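Local coordinates for protein beta-1,3-1,4-glucanase (Caldicellulosiruptor sp. F32, PDB 5H4R) that probably hydrolyses mixed-linkage beta-1,3-1,4-glucans such as lichenan, as a lichenase of glycoside hydrolase family 5, and here holds a cello-oligosaccharide in its cleft, at residues Gly93-Arg98 with Asn132-Ile137; Val125-Met130 with Lys175-His180; Phe183-Gln188 with Leu237-Tyr242. The protein carries 1 engineered substitution. All coordinates share one frame; numbering follows the deposited sequence. Where two conformers were deposited one is given.

Interaction 1 (Gly93-Arg98 with Asn132-Ile137)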
loop_
_atom_site.group_PDB
_atom_site.type_symbol
_atom_site.label_atom_id
_atom_site.label_comp_id
_atom_site.label_asym_id
_atom_site.label_seq_id
_atom_site.Cartn_x
_atom_site.Cartn_y
_atom_site.Cartn_z
ATOM N N GLY A 93 -4.255 -7.396 16.558
ATOM C CA GLY A 93 -5.535 -7.027 15.983
ATOM C C GLY A 93 -5.521 -6.738 14.501
ATOM O O GLY A 93 -6.595 -6.490 13.935
ATOM N N PHE A 94 -4.361 -6.729 13.838
ATOM C CA PHE A 94 -4.317 -6.535 12.394
ATOM C C PHE A 94 -4.858 -7.778 11.697
ATOM O O PHE A 94 -4.561 -8.899 12.100
ATOM C CB PHE A 94 -2.888 -6.255 11.941
ATOM C CG PHE A 94 -2.334 -4.942 12.466
ATOM C CD1 PHE A 94 -2.632 -3.734 11.838
ATOM C CD2 PHE A 94 -1.541 -4.926 13.608
ATOM C CE1 PHE A 94 -2.117 -2.557 12.321
ATOM C CE2 PHE A 94 -1.032 -3.738 14.105
ATOM C CZ PHE A 94 -1.331 -2.546 13.462
ATOM N N ASN A 95 -5.666 -7.584 10.661
ATOM C CA ASN A 95 -6.150 -8.722 9.895
ATOM C C ASN A 95 -5.650 -8.732 8.465
ATOM O O ASN A 95 -5.995 -9.657 7.708
ATOM C CB ASN A 95 -7.676 -8.778 9.895
ATOM C CG ASN A 95 -8.181 -10.188 9.680
ATOM O OD1 ASN A 95 -7.542 -11.156 10.117
ATOM N ND2 ASN A 95 -9.315 -10.328 9.003
ATOM N N THR A 96 -4.852 -7.751 8.079
ATOM C CA THR A 96 -4.269 -7.649 6.750
ATOM C C THR A 96 -2.786 -7.374 6.907
ATOM O O THR A 96 -2.392 -6.577 7.757
ATOM C CB THR A 96 -4.928 -6.519 5.926
ATOM O OG1 THR A 96 -6.302 -6.832 5.698
ATOM C CG2 THR A 96 -4.269 -6.375 4.579
ATOM N N ILE A 97 -1.969 -8.047 6.103
ATOM C CA ILE A 97 -0.547 -7.739 5.985
ATOM C C ILE A 97 -0.281 -7.370 4.538
ATOM O O ILE A 97 -0.643 -8.119 3.622
ATOM C CB ILE A 97 0.354 -8.914 6.408
ATOM C CG1 ILE A 97 1.824 -8.521 6.234
ATOM C CG2 ILE A 97 0.034 -10.140 5.615
ATOM C CD1 ILE A 97 2.745 -9.327 7.067
ATOM N N ARG A 98 0.323 -6.209 4.327
ATOM C CA ARG A 98 0.792 -5.836 3.012
ATOM C C ARG A 98 2.283 -6.134 2.946
ATOM O O ARG A 98 3.046 -5.725 3.834
ATOM C CB ARG A 98 0.501 -4.367 2.705
ATOM C CG ARG A 98 0.962 -3.926 1.317
ATOM C CD ARG A 98 0.185 -2.677 0.887
ATOM N NE ARG A 98 0.574 -2.044 -0.378
ATOM C CZ ARG A 98 1.521 -1.110 -0.493
ATOM N NH1 ARG A 98 2.283 -0.788 0.543
ATOM N NH2 ARG A 98 1.736 -0.518 -1.669
ATOM N N ASN A 132 -2.115 -17.569 9.569
ATOM C CA ASN A 132 -2.837 -16.720 10.507
ATOM C C ASN A 132 -4.178 -16.251 9.951
ATOM O O ASN A 132 -4.839 -15.428 10.585
ATOM C CB ASN A 132 -1.987 -15.518 10.891
ATOM C CG ASN A 132 -0.979 -15.842 11.998
ATOM O OD1 ASN A 132 -1.347 -16.047 13.161
ATOM N ND2 ASN A 132 0.286 -15.889 11.640
ATOM N N LYS A 133 -4.603 -16.792 8.810
ATOM C CA LYS A 133 -5.898 -16.463 8.203
ATOM C C LYS A 133 -6.039 -14.957 7.928
ATOM O O LYS A 133 -7.138 -14.407 7.983
ATOM C CB LYS A 133 -7.047 -16.981 9.069
ATOM C CG LYS A 133 -7.050 -18.526 9.214
ATOM C CD LYS A 133 -8.276 -19.024 9.945
ATOM C CE LYS A 133 -8.184 -20.519 10.218
ATOM N NZ LYS A 133 -9.299 -21.003 11.077
ATOM N N MET A 134 -4.939 -14.306 7.563
ATOM C CA MET A 134 -4.907 -12.867 7.312
ATOM C C MET A 134 -5.119 -12.607 5.835
ATOM O O MET A 134 -4.832 -13.465 4.995
ATOM C CB MET A 134 -3.572 -12.266 7.761
ATOM C CG MET A 134 -3.354 -12.391 9.231
ATOM S SD MET A 134 -1.723 -11.799 9.696
ATOM C CE MET A 134 -2.065 -10.034 9.709
ATOM N N TYR A 135 -5.666 -11.435 5.521
ATOM C CA TYR A 135 -5.596 -10.944 4.157
ATOM C C TYR A 135 -4.156 -10.535 3.865
ATOM O O TYR A 135 -3.436 -10.078 4.751
ATOM C CB TYR A 135 -6.571 -9.776 3.961
ATOM C CG TYR A 135 -8.004 -10.207 4.096
ATOM C CD1 TYR A 135 -8.602 -10.306 5.337
ATOM C CD2 TYR A 135 -8.752 -10.518 2.984
ATOM C CE1 TYR A 135 -9.920 -10.712 5.469
ATOM C CE2 TYR A 135 -10.039 -10.948 3.092
ATOM C CZ TYR A 135 -10.638 -11.031 4.327
ATOM O OH TYR A 135 -11.937 -11.461 4.390
ATOM N N VAL A 136 -3.710 -10.769 2.630
ATOM C CA VAL A 136 -2.334 -10.506 2.238
ATOM C C VAL A 136 -2.352 -9.759 0.920
ATOM O O VAL A 136 -3.057 -10.167 -0.010
ATOM C CB VAL A 136 -1.518 -11.802 2.076
ATOM C CG1 VAL A 136 -0.085 -11.495 1.658
ATOM C CG2 VAL A 136 -1.531 -12.601 3.363
ATOM N N ILE A 137 -1.592 -8.658 0.847
ATOM C CA ILE A 137 -1.402 -7.887 -0.380
ATOM C C ILE A 137 0.059 -7.991 -0.804
ATOM O O ILE A 137 0.959 -7.710 -0.008
ATOM C CB ILE A 137 -1.783 -6.406 -0.188
ATOM C CG1 ILE A 137 -3.241 -6.253 0.259
ATOM C CG2 ILE A 137 -1.485 -5.642 -1.462
ATOM C CD1 ILE A 137 -3.542 -4.887 0.864
#

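Interaction 2 (Val125-Met130 with Lys175-His180)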
loop_
_atom_site.group_PDB
_atom_site.type_symbol
_atom_site.label_atom_id
_atom_site.label_comp_id
_atom_site.label_asym_id
_atom_site.label_seq_id
_atom_site.Cartn_x
_atom_site.Cartn_y
_atom_site.Cartn_z
ATOM N N VAL A 125 6.967 -16.104 3.405
ATOM C CA VAL A 125 6.384 -15.071 4.258
ATOM C C VAL A 125 4.877 -14.922 4.019
ATOM O O VAL A 125 4.099 -14.748 4.970
ATOM C CB VAL A 125 7.154 -13.754 4.063
ATOM C CG1 VAL A 125 6.485 -12.634 4.880
ATOM C CG2 VAL A 125 8.594 -13.956 4.494
ATOM N N VAL A 126 4.423 -15.034 2.768
ATOM C CA VAL A 126 2.981 -15.063 2.507
ATOM C C VAL A 126 2.338 -16.194 3.306
ATOM O O VAL A 126 1.254 -16.036 3.890
ATOM C CB VAL A 126 2.725 -15.198 0.995
ATOM C CG1 VAL A 126 1.219 -15.445 0.721
ATOM C CG2 VAL A 126 3.236 -13.957 0.273
ATOM N N ASP A 127 3.004 -17.350 3.352
ATOM C CA ASP A 127 2.471 -18.506 4.068
ATOM C C ASP A 127 2.361 -18.226 5.565
ATOM O O ASP A 127 1.426 -18.706 6.217
ATOM C CB ASP A 127 3.335 -19.757 3.817
ATOM C CG ASP A 127 3.100 -20.388 2.445
ATOM O OD1 ASP A 127 2.278 -19.867 1.672
ATOM O OD2 ASP A 127 3.746 -21.413 2.126
ATOM N N TYR A 128 3.311 -17.464 6.138
ATOM C CA TYR A 128 3.178 -17.102 7.547
ATOM C C TYR A 128 1.843 -16.426 7.785
ATOM O O TYR A 128 1.176 -16.679 8.795
ATOM C CB TYR A 128 4.264 -16.129 8.025
ATOM C CG TYR A 128 5.719 -16.555 7.955
ATOM C CD1 TYR A 128 6.104 -17.884 7.994
ATOM C CD2 TYR A 128 6.704 -15.589 7.864
ATOM C CE1 TYR A 128 7.463 -18.240 7.926
ATOM C CE2 TYR A 128 8.046 -15.931 7.801
ATOM C CZ TYR A 128 8.421 -17.238 7.835
ATOM O OH TYR A 128 9.778 -17.514 7.776
ATOM N N ALA A 129 1.475 -15.516 6.878
ATOM C CA ALA A 129 0.244 -14.737 7.018
ATOM C C ALA A 129 -0.991 -15.574 6.709
ATOM O O ALA A 129 -2.027 -15.447 7.384
ATOM C CB ALA A 129 0.305 -13.526 6.102
ATOM N N MET A 130 -0.919 -16.422 5.687
ATOM C CA MET A 130 -2.049 -17.309 5.402
ATOM C C MET A 130 -2.326 -18.239 6.576
ATOM O O MET A 130 -3.484 -18.558 6.870
ATOM C CB MET A 130 -1.790 -18.128 4.131
ATOM C CG MET A 130 -1.589 -17.283 2.880
ATOM S SD MET A 130 -3.102 -16.489 2.267
ATOM C CE MET A 130 -4.064 -17.885 1.747
ATOM N N LYS A 175 -1.426 -19.105 -7.744
ATOM C CA LYS A 175 -2.739 -19.247 -8.380
ATOM C C LYS A 175 -3.747 -19.995 -7.507
ATOM O O LYS A 175 -4.945 -19.711 -7.585
ATOM C CB LYS A 175 -2.618 -19.935 -9.745
ATOM C CG LYS A 175 -2.194 -21.359 -9.686
ATOM C CD LYS A 175 -1.839 -21.912 -11.078
ATOM C CE LYS A 175 -3.051 -22.039 -11.957
ATOM N NZ LYS A 175 -2.711 -22.790 -13.219
ATOM N N ASN A 176 -3.298 -20.938 -6.676
ATOM C CA ASN A 176 -4.208 -21.736 -5.857
ATOM C C ASN A 176 -4.325 -21.219 -4.425
ATOM O O ASN A 176 -4.793 -21.945 -3.540
ATOM C CB ASN A 176 -3.778 -23.199 -5.873
ATOM C CG ASN A 176 -3.974 -23.835 -7.236
ATOM O OD1 ASN A 176 -4.697 -23.297 -8.080
ATOM N ND2 ASN A 176 -3.335 -24.986 -7.467
ATOM N N TYR A 177 -3.908 -19.986 -4.181
ATOM C CA TYR A 177 -4.171 -19.331 -2.911
ATOM C C TYR A 177 -5.583 -18.752 -2.937
ATOM O O TYR A 177 -6.025 -18.235 -3.963
ATOM C CB TYR A 177 -3.131 -18.228 -2.646
ATOM C CG TYR A 177 -1.796 -18.761 -2.175
ATOM C CD1 TYR A 177 -1.046 -19.607 -2.977
ATOM C CD2 TYR A 177 -1.277 -18.404 -0.936
ATOM C CE1 TYR A 177 0.158 -20.122 -2.544
ATOM C CE2 TYR A 177 -0.062 -18.904 -0.490
ATOM C CZ TYR A 177 0.655 -19.758 -1.312
ATOM O OH TYR A 177 1.859 -20.278 -0.923
ATOM N N ASN A 178 -6.283 -18.835 -1.797
ATOM C CA ASN A 178 -7.665 -18.374 -1.708
ATOM C C ASN A 178 -7.725 -16.851 -1.800
ATOM O O ASN A 178 -6.705 -16.171 -1.973
ATOM C CB ASN A 178 -8.341 -18.930 -0.440
ATOM C CG ASN A 178 -7.836 -18.323 0.866
ATOM O OD1 ASN A 178 -7.369 -17.175 0.931
ATOM N ND2 ASN A 178 -7.975 -19.103 1.953
ATOM N N ASP A 179 -8.962 -16.310 -1.747
ATOM C CA ASP A 179 -9.208 -14.880 -1.968
ATOM C C ASP A 179 -8.712 -14.006 -0.825
ATOM O O ASP A 179 -8.852 -12.775 -0.916
ATOM C CB ASP A 179 -10.705 -14.571 -2.145
ATOM C CG ASP A 179 -11.291 -15.045 -3.469
ATOM O OD1 ASP A 179 -10.552 -15.424 -4.397
ATOM O OD2 ASP A 179 -12.537 -15.010 -3.568
ATOM N N HIS A 180 -8.164 -14.561 0.257
ATOM C CA HIS A 180 -7.491 -13.678 1.203
ATOM C C HIS A 180 -6.220 -13.059 0.616
ATOM O O HIS A 180 -5.761 -12.028 1.119
ATOM C CB HIS A 180 -7.176 -14.421 2.489
ATOM C CG HIS A 180 -8.316 -14.474 3.444
ATOM N ND1 HIS A 180 -9.500 -15.124 3.152
ATOM C CD2 HIS A 180 -8.463 -13.956 4.685
ATOM C CE1 HIS A 180 -10.325 -15.006 4.179
ATOM N NE2 HIS A 180 -9.721 -14.299 5.121
#

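Interaction 3 (Phe183-Gln188 with Leu237-Tyr242). Engineered in segment 183-188: Gln188 (natural residue Glu). With BGC (beta-D-glucopyranose), chain B; BGC (beta-D-glucopyranose), chain C.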
loop_
_atom_site.group_PDB
_atom_site.type_symbol
_atom_site.label_atom_id
_atom_site.label_comp_id
_atom_site.label_asym_id
_atom_site.label_seq_id
_atom_site.Cartn_x
_atom_site.Cartn_y
_atom_site.Cartn_z
ATOM N N PHE A 183 -3.679 -9.156 -5.157
ATOM C CA PHE A 183 -2.567 -8.646 -5.957
ATOM C C PHE A 183 -2.780 -7.160 -6.202
ATOM O O PHE A 183 -3.868 -6.750 -6.630
ATOM C CB PHE A 183 -2.454 -9.331 -7.323
ATOM C CG PHE A 183 -2.255 -10.828 -7.278
ATOM C CD1 PHE A 183 -1.736 -11.463 -6.165
ATOM C CD2 PHE A 183 -2.591 -11.592 -8.381
ATOM C CE1 PHE A 183 -1.544 -12.845 -6.168
ATOM C CE2 PHE A 183 -2.384 -12.958 -8.386
ATOM C CZ PHE A 183 -1.868 -13.583 -7.276
ATOM N N GLU A 184 -1.719 -6.388 -6.027
ATOM C CA GLU A 184 -1.712 -4.942 -6.255
ATOM C C GLU A 184 -0.754 -4.633 -7.399
ATOM O O GLU A 184 0.441 -4.903 -7.279
ATOM C CB GLU A 184 -1.277 -4.213 -4.968
ATOM C CG GLU A 184 -1.083 -2.708 -5.122
ATOM C CD GLU A 184 -0.396 -2.090 -3.912
ATOM O OE1 GLU A 184 -0.914 -2.267 -2.787
ATOM O OE2 GLU A 184 0.701 -1.477 -4.069
ATOM N N ALA A 185 -1.269 -4.030 -8.479
ATOM C CA ALA A 185 -0.547 -3.960 -9.746
ATOM C C ALA A 185 0.861 -3.424 -9.575
ATOM O O ALA A 185 1.834 -3.966 -10.117
ATOM C CB ALA A 185 -1.322 -3.070 -10.711
ATOM N N VAL A 186 0.960 -2.297 -8.879
ATOM C CA VAL A 186 2.193 -1.538 -8.762
ATOM C C VAL A 186 1.922 -0.555 -7.639
ATOM O O VAL A 186 0.759 -0.241 -7.350
ATOM C CB VAL A 186 2.534 -0.828 -10.102
ATOM C CG1 VAL A 186 1.455 0.132 -10.530
ATOM C CG2 VAL A 186 3.879 -0.120 -10.018
ATOM N N ASN A 187 2.987 -0.071 -7.011
ATOM C CA ASN A 187 2.891 0.751 -5.812
ATOM C C ASN A 187 2.547 2.203 -6.124
ATOM O O ASN A 187 1.400 2.623 -5.947
ATOM C CB ASN A 187 4.217 0.619 -5.048
ATOM C CG ASN A 187 4.276 1.459 -3.838
ATOM O OD1 ASN A 187 3.366 1.432 -3.016
ATOM N ND2 ASN A 187 5.370 2.207 -3.680
ATOM N N GLN A 188 3.511 2.972 -6.620
ATOM C CA GLN A 188 3.332 4.415 -6.839
ATOM C C GLN A 188 3.860 4.759 -8.228
ATOM O O GLN A 188 4.907 5.397 -8.392
ATOM C CB GLN A 188 4.010 5.240 -5.744
ATOM C CG GLN A 188 3.329 5.035 -4.436
ATOM C CD GLN A 188 3.845 5.861 -3.293
ATOM O OE1 GLN A 188 3.082 6.149 -2.374
ATOM N NE2 GLN A 188 5.135 6.184 -3.296
ATOM N N LEU A 237 -8.161 -7.581 -6.994
ATOM C CA LEU A 237 -6.967 -6.946 -7.527
ATOM C C LEU A 237 -7.034 -5.458 -7.227
ATOM O O LEU A 237 -8.073 -4.834 -7.436
ATOM C CB LEU A 237 -6.868 -7.144 -9.020
ATOM C CG LEU A 237 -7.038 -8.544 -9.567
ATOM C CD1 LEU A 237 -7.047 -8.529 -11.093
ATOM C CD2 LEU A 237 -5.919 -9.434 -9.040
ATOM N N MET A 238 -5.923 -4.895 -6.764
ATOM C CA MET A 238 -5.831 -3.479 -6.447
ATOM C C MET A 238 -5.083 -2.747 -7.550
ATOM O O MET A 238 -4.058 -3.237 -8.026
ATOM C CB MET A 238 -5.119 -3.282 -5.101
ATOM C CG MET A 238 -5.959 -3.642 -3.884
ATOM S SD MET A 238 -5.006 -3.711 -2.332
ATOM C CE MET A 238 -4.445 -2.000 -2.173
ATOM N N VAL A 239 -5.590 -1.567 -7.936
ATOM C CA VAL A 239 -4.911 -0.755 -8.939
ATOM C C VAL A 239 -4.839 0.679 -8.444
ATOM O O VAL A 239 -5.836 1.208 -7.923
ATOM C CB VAL A 239 -5.606 -0.791 -10.306
ATOM C CG1 VAL A 239 -5.502 -2.187 -10.905
ATOM C CG2 VAL A 239 -7.045 -0.329 -10.188
ATOM N N PRO A 240 -3.686 1.327 -8.606
ATOM C CA PRO A 240 -3.561 2.750 -8.270
ATOM C C PRO A 240 -3.691 3.632 -9.496
ATOM O O PRO A 240 -3.559 3.148 -10.628
ATOM C CB PRO A 240 -2.128 2.827 -7.716
ATOM C CG PRO A 240 -1.414 1.906 -8.601
ATOM C CD PRO A 240 -2.359 0.758 -8.893
ATOM N N GLY A 241 -3.840 4.936 -9.250
ATOM C CA GLY A 241 -3.531 5.959 -10.222
ATOM C C GLY A 241 -2.134 6.531 -10.009
ATOM O O GLY A 241 -1.313 6.002 -9.261
ATOM N N TYR A 242 -1.867 7.631 -10.701
ATOM C CA TYR A 242 -0.550 8.244 -10.658
ATOM C C TYR A 242 -0.099 8.491 -9.220
ATOM O O TYR A 242 -0.805 9.115 -8.428
ATOM C CB TYR A 242 -0.569 9.550 -11.455
ATOM C CG TYR A 242 0.805 10.112 -11.721
ATOM C CD1 TYR A 242 1.443 10.933 -10.781
ATOM C CD2 TYR A 242 1.482 9.805 -12.896
ATOM C CE1 TYR A 242 2.723 11.418 -11.031
ATOM C CE2 TYR A 242 2.748 10.282 -13.157
ATOM C CZ TYR A 242 3.360 11.101 -12.232
ATOM O OH TYR A 242 4.610 11.557 -12.502
HETATM C C2 BGC B . 7.302 10.292 -0.359
HETATM C C3 BGC B . 7.492 8.798 -0.609
HETATM C C4 BGC B . 6.245 8.020 -0.183
HETATM C C5 BGC B . 5.019 8.610 -0.888
HETATM C C6 BGC B . 3.657 8.192 -0.317
HETATM C C1 BGC B . 6.060 10.783 -1.105
HETATM O O1 BGC B . 5.759 12.164 -0.831
HETATM O O2 BGC B . 8.491 10.966 -0.793
HETATM O O3 BGC B . 8.617 8.329 0.135
HETATM O O4 BGC B . 6.526 6.660 -0.574
HETATM O O5 BGC B . 4.977 10.003 -0.636
HETATM O O6 BGC B . 2.586 8.991 -0.892
HETATM C C2 BGC C . 6.314 4.315 -0.411
HETATM C C3 BGC C . 7.071 3.635 0.715
HETATM C C4 BGC C . 7.709 4.730 1.551
HETATM C C5 BGC C . 6.549 5.384 2.298
HETATM C C6 BGC C . 7.016 6.535 3.197
HETATM C C1 BGC C . 5.673 5.656 -0.010
HETATM O O2 BGC C . 5.343 3.402 -0.966
HETATM O O3 BGC C . 8.052 2.794 0.118
HETATM O O4 BGC C . 8.602 4.121 2.478
HETATM O O5 BGC C . 5.550 5.866 1.398
HETATM O O6 BGC C . 7.836 7.490 2.514
#

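Interaction 1 (Gly93-Arg98 with Asn132-Ile137)
Thr96, Ile97 and Arg98 pair in parallel with Tyr135, Val136 and Ile137, joining the second and third strands of the eight-stranded (beta/alpha) barrel; the axes of the short strands come within 4.7 Å at an angle of 14°. Three backbone hydrogen bonds set the register: Tyr135 N to Asn95 O and Ile97 N to Tyr135 O, each at 2.8 Å, and Ile137 N to Ile97 O at 3.0 Å. On the face of Ile97 and Val136 the two side chains run side by side, CG2 to CG2 at 3.7 Å, next to Ala129 of helix 116-131. The methyl CE of Met134, its chain bent at chi3, comes within 4.2 Å of Ile97 CB and also meets Phe94 O. On the other face Arg98 CG lies 4.0 Å from Ile137 CB; the extended arginine then carries its guanidinium to Glu184, Glu326 and Asn52. Around Tyr135 the contacts are mixed. Its CB meets Thr96 OG1 at 3.4 Å, a hydroxyl whose hydrogen bond goes to Met47 O, while its ring stands 82° from the Asn95 amide plane. Asp46 ties this corner together, its carboxylate bonded to Tyr135 OH and its backbone O to Asn95 ND2. An alanine in place of Tyr135 would probably leave the Asp46 carboxylate without its phenolic partner and open a gap beside the Asn95 amide. That amide is brought to the ring by a first torsion of -154°, CG anti to the backbone N, which leaves ND2 3.6 Å from Tyr135 CE1.

Interaction 2 (Val125-Met130 with Lys175-His180)
Tyr177 reaches from the loop 175-180 to helix 116-131 and sets its phenol against Asp127, with Val126 and Met130 beside the ring. Tyr177 OH donates to Asp127 OD1 at 2.7 Å, and OD1 accepts with its syn lone pair. Carboxylate and ring planes differ by just 19°, and OD1 lies in the ring plane at the edge, close to CE2 as well as OH; the acid therefore meets the tyrosine almost coplanar, although the two side chains cross at about a right angle. Gln123, one turn earlier in the helix, also hydrogen-bonds the hydroxyl, which gives the phenolic oxygen two partners. Val126 contributes its methyl CG1, which comes 3.9 Å from Tyr177 CE2.

The helix follows the second strand of the (beta/alpha) barrel, and the loop links helix 156-173 to the fourth strand, 181-184, so the contact ties the helix to the loop leading into strand 181-184, near the surface of the barrel. Phe174 meets the Tyr177 ring edge-to-face.

Met130 is folded at both chi2 (-72°) and chi3 (-67°), and this curl sets its methyl against the loop. CE lies 3.9 Å from Tyr177 CD2, while SD, 5.5 Å from the ring centroid, makes a Met-aromatic contact at the ring edge. The same methyl meets Asn178 tip to tip, CE to OD1 at 3.5 Å. Asn178 has CG between its backbone N and carbonyl carbon, and OD1 accepts from His180 N at 2.8 Å, closing an Asx turn.

Interaction 3 (Phe183-Gln188 with Leu237-Tyr242)
Leu237 CD2 packs against Phe183 CB at 3.9 Å, on the side of the sheet that faces the outer helices, where the Phe183 ring also meets Trp167. Farther along, Val186 CG1 approaches Pro240 CG at 3.9 Å, the two side chains crossing at about a right angle. Between these apolar points the backbones run parallel: Met238 N donates to Phe183 O at 2.8 Å and Ala185 N to Met238 O at 2.9 Å, with angles at hydrogen of 167° and 165°. The segments then spread, reaching 7.2 Å between the CA atoms of Asn187 and Pro240.

On the opposite face from Phe183, the Met238 methyl CE lies 3.6 Å from Glu184 OE1. Glu184 is buried, and its OE2 is satisfied by a salt bridge to Arg98 and a hydrogen bond from Asn139. Arg98 also donates to Asn187 OD1, which fixes the turn of that amide and leaves ND2 directed at the sugar. With CG anti to the backbone N (chi1 177°), Asn187 ND2 donates to O2 of the chain C glucose at 3.0 Å. The engineered Gln188, a glutamate in the natural protein, extends beyond CG; its NE2 donates to O4 of the chain B glucose at 3.1 Å, while OE1 accepts from His272. That O4 bridges the two glucose units, and an Asn-Glu pair after the fourth strand is the family 5 signature in which the glutamate is probably the acid/base; the site is thus the sugar cleft at the C-terminal end of a (beta/alpha) barrel.

How the interactions relate
Interactions 1 and 3 are buried pairings of neighbouring parallel strands in the same barrel wall, strands 135-139 and 181-184 lying side by side between them; interaction 2 is a surface contact of a helix with a loop. The strand pairs rest on backbone bonds, whereas interaction 2 relies on side chains alone. It abuts interaction 1: Ala129 CB packs on Ile97 and Val136, and the backbone of His180 bonds that of Val136. Across the barrel interior, Arg98 of interaction 1 binds Glu184 and also Asn187 of interaction 3, a second shell behind an amide that touches the sugar. Segment 175-180 leads almost directly into 183-188, from the periphery to the cleft.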